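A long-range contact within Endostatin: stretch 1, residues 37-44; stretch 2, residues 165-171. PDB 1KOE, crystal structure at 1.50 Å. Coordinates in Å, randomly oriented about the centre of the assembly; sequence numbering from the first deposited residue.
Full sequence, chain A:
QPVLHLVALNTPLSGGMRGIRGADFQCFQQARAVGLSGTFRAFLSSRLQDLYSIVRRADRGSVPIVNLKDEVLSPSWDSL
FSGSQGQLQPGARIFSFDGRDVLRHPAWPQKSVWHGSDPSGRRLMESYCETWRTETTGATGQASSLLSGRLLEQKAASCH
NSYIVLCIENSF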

ATOM      1  N   SER A  37      14.914   4.342   9.124  1.00 26.10           N
ATOM      2  CA  SER A  37      15.531   5.532   8.533  1.00 28.96           C
ATOM      3  C   SER A  37      15.092   5.954   7.132  1.00 28.64           C
ATOM      4  O   SER A  37      15.282   7.112   6.743  1.00 33.02           O
ATOM      5  CB  SER A  37      17.058   5.382   8.556  1.00 34.55           C
ATOM      6  OG  SER A  37      17.528   5.169   9.881  1.00 47.56           O
ATOM      7  N   GLY A  38      14.551   5.027   6.358  1.00 21.73           N
ATOM      8  CA  GLY A  38      14.152   5.391   5.013  1.00 23.45           C
ATOM      9  C   GLY A  38      12.980   6.351   4.923  1.00 22.56           C
ATOM     10  O   GLY A  38      12.335   6.673   5.932  1.00 23.28           O
ATOM     11  N   THR A  39      12.701   6.788   3.696  1.00 19.93           N
ATOM     12  CA  THR A  39      11.589   7.685   3.405  1.00 18.67           C
ATOM     13  C   THR A  39      10.393   6.838   2.950  1.00 13.33           C
ATOM     14  O   THR A  39      10.410   6.243   1.879  1.00 15.59           O
ATOM     15  CB  THR A  39      11.961   8.695   2.293  1.00 27.39           C
ATOM     16  OG1 THR A  39      13.163   9.392   2.664  1.00 33.04           O
ATOM     17  CG2 THR A  39      10.827   9.712   2.090  1.00 29.21           C
ATOM     18  N   PHE A  40       9.367   6.784   3.785  1.00 11.56           N
ATOM     19  CA  PHE A  40       8.172   6.002   3.492  1.00 10.99           C
ATOM     20  C   PHE A  40       7.013   6.856   3.032  1.00 12.80           C
ATOM     21  O   PHE A  40       6.682   7.856   3.675  1.00 14.50           O
ATOM     22  CB  PHE A  40       7.742   5.229   4.729  1.00  9.82           C
ATOM     23  CG  PHE A  40       8.670   4.106   5.084  1.00 13.27           C
ATOM     24  CD1 PHE A  40       9.852   4.359   5.780  1.00 11.48           C
ATOM     25  CD2 PHE A  40       8.368   2.798   4.721  1.00 11.67           C
ATOM     26  CE1 PHE A  40      10.714   3.327   6.107  1.00 13.02           C
ATOM     27  CE2 PHE A  40       9.231   1.763   5.052  1.00 15.24           C
ATOM     28  CZ  PHE A  40      10.403   2.030   5.745  1.00 12.92           C
ATOM     29  N   ARG A  41       6.400   6.446   1.931  1.00  8.14           N
ATOM     30  CA  ARG A  41       5.247   7.138   1.389  1.00  9.25           C
ATOM     31  C   ARG A  41       4.068   6.158   1.309  1.00  9.34           C
ATOM     32  O   ARG A  41       4.270   4.944   1.253  1.00  8.16           O
ATOM     33  CB  ARG A  41       5.598   7.723   0.019  1.00 15.01           C
ATOM     34  CG  ARG A  41       6.648   8.836   0.118  1.00 22.66           C
ATOM     35  CD  ARG A  41       6.535   9.854  -0.990  1.00 28.20           C
ATOM     36  NE  ARG A  41       5.184  10.396  -1.073  1.00 30.10           N
ATOM     37  CZ  ARG A  41       4.558  10.673  -2.212  1.00 30.96           C
ATOM     38  NH1 ARG A  41       5.175  10.457  -3.376  1.00 25.66           N
ATOM     39  NH2 ARG A  41       3.305  11.133  -2.190  1.00 28.72           N
ATOM     40  N   ALA A  42       2.841   6.667   1.376  1.00  7.60           N
ATOM     41  CA  ALA A  42       1.665   5.806   1.305  1.00  6.68           C
ATOM     42  C   ALA A  42       1.569   5.150  -0.068  1.00  7.17           C
ATOM     43  O   ALA A  42       1.816   5.788  -1.092  1.00  8.52           O
ATOM     44  CB  ALA A  42       0.404   6.608   1.610  1.00  7.71           C
ATOM     45  N   PHE A  43       1.243   3.856  -0.060  1.00  6.55           N
ATOM     46  CA  PHE A  43       1.078   3.015  -1.251  1.00  8.23           C
ATOM     47  C   PHE A  43      -0.330   3.320  -1.821  1.00  7.43           C
ATOM     48  O   PHE A  43      -1.267   2.547  -1.645  1.00  8.61           O
ATOM     49  CB  PHE A  43       1.192   1.539  -0.786  1.00  7.58           C
ATOM     50  CG  PHE A  43       1.200   0.506  -1.901  1.00  7.95           C
ATOM     51  CD1 PHE A  43       2.367   0.234  -2.627  1.00 10.05           C
ATOM     52  CD2 PHE A  43       0.055  -0.232  -2.184  1.00 10.04           C
ATOM     53  CE1 PHE A  43       2.395  -0.776  -3.614  1.00 13.92           C
ATOM     54  CE2 PHE A  43       0.074  -1.238  -3.160  1.00 12.57           C
ATOM     55  CZ  PHE A  43       1.253  -1.509  -3.874  1.00 10.87           C
ATOM     56  N   LEU A  44      -0.483   4.471  -2.465  1.00  7.22           N
ATOM     57  CA  LEU A  44      -1.779   4.879  -2.994  1.00  6.87           C
ATOM     58  C   LEU A  44      -1.583   5.807  -4.183  1.00  9.21           C
ATOM     59  O   LEU A  44      -0.579   6.521  -4.245  1.00  9.14           O
ATOM     60  CB  LEU A  44      -2.526   5.726  -1.933  1.00  8.00           C
ATOM     61  CG  LEU A  44      -2.877   5.205  -0.533  1.00  6.24           C
ATOM     62  CD1 LEU A  44      -3.293   6.339   0.398  1.00  6.93           C
ATOM     63  CD2 LEU A  44      -3.983   4.171  -0.651  1.00  9.85           C
ATOM     64  N   VAL A 165      -3.670  -0.076   4.964  1.00  6.56           N
ATOM     65  CA  VAL A 165      -2.986   0.908   4.150  1.00  6.59           C
ATOM     66  C   VAL A 165      -1.507   0.587   4.286  1.00  7.34           C
ATOM     67  O   VAL A 165      -1.009   0.397   5.418  1.00  9.31           O
ATOM     68  CB  VAL A 165      -3.264   2.350   4.625  1.00  7.08           C
ATOM     69  CG1 VAL A 165      -2.419   3.326   3.811  1.00  9.28           C
ATOM     70  CG2 VAL A 165      -4.767   2.673   4.464  1.00  8.65           C
ATOM     71  N   LEU A 166      -0.821   0.497   3.146  1.00  5.98           N
ATOM     72  CA  LEU A 166       0.613   0.205   3.125  1.00  6.62           C
ATOM     73  C   LEU A 166       1.471   1.455   2.873  1.00  6.94           C
ATOM     74  O   LEU A 166       1.002   2.454   2.296  1.00  7.50           O
ATOM     75  CB  LEU A 166       0.924  -0.834   2.036  1.00  5.91           C
ATOM     76  CG  LEU A 166       0.138  -2.150   2.119  1.00  5.79           C
ATOM     77  CD1 LEU A 166       0.516  -3.038   0.940  1.00  9.29           C
ATOM     78  CD2 LEU A 166       0.408  -2.843   3.443  1.00  8.55           C
ATOM     79  N   CYS A 167       2.731   1.374   3.297  1.00  5.58           N
ATOM     80  CA  CYS A 167       3.718   2.434   3.109  1.00  6.15           C
ATOM     81  C   CYS A 167       4.909   1.765   2.435  1.00  7.15           C
ATOM     82  O   CYS A 167       5.307   0.653   2.818  1.00  8.17           O
ATOM     83  CB  CYS A 167       4.196   3.008   4.446  1.00  7.42           C
ATOM     84  SG  CYS A 167       2.889   3.650   5.521  1.00  7.96           S
ATOM     85  N   ILE A 168       5.443   2.426   1.422  1.00  6.12           N
ATOM     86  CA  ILE A 168       6.581   1.911   0.682  1.00  7.49           C
ATOM     87  C   ILE A 168       7.789   2.843   0.820  1.00 10.06           C
ATOM     88  O   ILE A 168       7.655   4.072   0.768  1.00  9.16           O
ATOM     89  CB  ILE A 168       6.221   1.695  -0.847  1.00  7.52           C
ATOM     90  CG1 ILE A 168       7.449   1.233  -1.657  1.00 10.13           C
ATOM     91  CG2 ILE A 168       5.588   2.970  -1.459  1.00  9.27           C
ATOM     92  CD1 ILE A 168       7.882  -0.198  -1.402  1.00 11.16           C
ATOM     93  N   GLU A 169       8.953   2.245   1.065  1.00  7.92           N
ATOM     94  CA  GLU A 169      10.228   2.968   1.160  1.00 10.18           C
ATOM     95  C   GLU A 169      10.499   3.414  -0.277  1.00  9.73           C
ATOM     96  O   GLU A 169      10.582   2.579  -1.180  1.00 11.98           O
ATOM     97  CB  GLU A 169      11.289   1.998   1.644  1.00 10.07           C
ATOM     98  CG  GLU A 169      12.518   2.646   2.190  1.00 13.04           C
ATOM     99  CD  GLU A 169      13.423   1.644   2.891  1.00 20.14           C
ATOM    100  OE1 GLU A 169      13.136   0.428   2.845  1.00 10.57           O
ATOM    101  OE2 GLU A 169      14.428   2.066   3.500  1.00 24.88           O
ATOM    102  N   ASN A 170      10.643   4.718  -0.500  1.00 10.68           N
ATOM    103  CA  ASN A 170      10.766   5.203  -1.873  1.00 13.13           C
ATOM    104  C   ASN A 170      12.109   5.149  -2.578  1.00 13.53           C
ATOM    105  O   ASN A 170      12.201   5.406  -3.777  1.00 14.73           O
ATOM    106  CB  ASN A 170      10.085   6.570  -2.041  1.00 17.30           C
ATOM    107  CG  ASN A 170      10.915   7.723  -1.510  1.00 33.21           C
ATOM    108  OD1 ASN A 170      10.645   8.884  -1.840  1.00 42.13           O
ATOM    109  ND2 ASN A 170      11.931   7.425  -0.693  1.00 34.89           N
ATOM    110  N   SER A 171      13.133   4.756  -1.837  1.00 15.33           N
ATOM    111  CA  SER A 171      14.469   4.618  -2.387  1.00 17.72           C
ATOM    112  C   SER A 171      15.327   3.898  -1.365  1.00 16.82           C
ATOM    113  O   SER A 171      15.011   3.913  -0.176  1.00 17.25           O
ATOM    114  CB  SER A 171      15.071   5.995  -2.659  1.00 21.56           C
ATOM    115  OG  SER A 171      15.023   6.790  -1.483  1.00 25.37           O
TER
HETATM  116  O   HOH W   1      14.382   2.200   6.343  1.00 34.65           O
HETATM  117  O   HOH W   2      14.172   6.004   1.398  1.00 36.44           O
HETATM  118  O   HOH W   3       8.022   9.541  -3.722  1.00 33.96           O
HETATM  119  O   HOH W   4      -2.157   1.130   0.657  1.00 10.17           O

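Two stretches whose touching residues are at least 123 positions apart in sequence meet as neighbouring antiparallel strands, Phe40 to Ala42 against the strand that ends at Glu169. Their N-to-C directions make an angle of 141°, well short of 180°, and the axes approach to 4.3 Å. Arg41 and Ile168 form the hydrogen-bonded pair at the centre: Arg41 N donates to Ile168 O (2.9 Å) and Ile168 N to Arg41 O (2.8 Å), both nearly straight. The ladder continues past this pair in both directions, with Asn170 N donating to Thr39 O (2.8 Å) and Phe43 N to Leu166 O (2.8 Å). Between these rungs lie the non-hydrogen-bonded pairs Phe40–Glu169 and Ala42–Cys167, each with its two CA atoms 4.3 Å apart. Here the CA hydrogens point at carbonyls that already accept an N-H, as in the contacts of Cys167 CA with Arg41 O (3.2 Å) and Phe40 CA with Ile168 O (3.4 Å).

Water extends the pairing where direct bonds stop. Water 4 accepts from Leu166 N and donates to Phe43 O, filling the gap beyond the last rung. At the other end, water 2 accepts from Thr39 N and donates to Ser171 O.

Side chains of Phe40, Ala42, Cys167 and Glu169 share one face of the sheet. The aliphatic part of Glu169 packs on the Phe40 ring: CB of Glu169 sits 4.3 Å from the centroid of the Phe40 ring and 22° off its normal, a CH-pi contact over the face. Phe40 CD2 also reaches Cys167 CB at 4.2 Å. The extended Glu169 side chain carries its carboxylate to Gly38, where Glu169 OE2 lies 3.7 Å from Gly38 CA. A CB on Gly38 would point toward stretch 2 and fall 2.3 Å from Glu169 OE2, a clash. Water 1 links the two residues, accepting from Gly38 N and donating to Glu169 OE2.

Arg41 and Ile168 occupy the other face. The end of the Arg41 side chain leads away from stretch 2, and its guanidinium is hydrogen-bonded elsewhere in the structure; water 3 still joins Arg41 NH1 to Asn170 OD1. Asn170 also packs against Thr39, with Asn170 ND2 3.2 Å from Thr39 CB. Phe43 starts toward stretch 2, its CB 3.7 Å from Leu166 CB, before its ring leads away. Ile168 CG2 meets that ring at the edge, 4.4 Å from Phe43 CD1. Together the two stretches bury 641 Å², both sides summed.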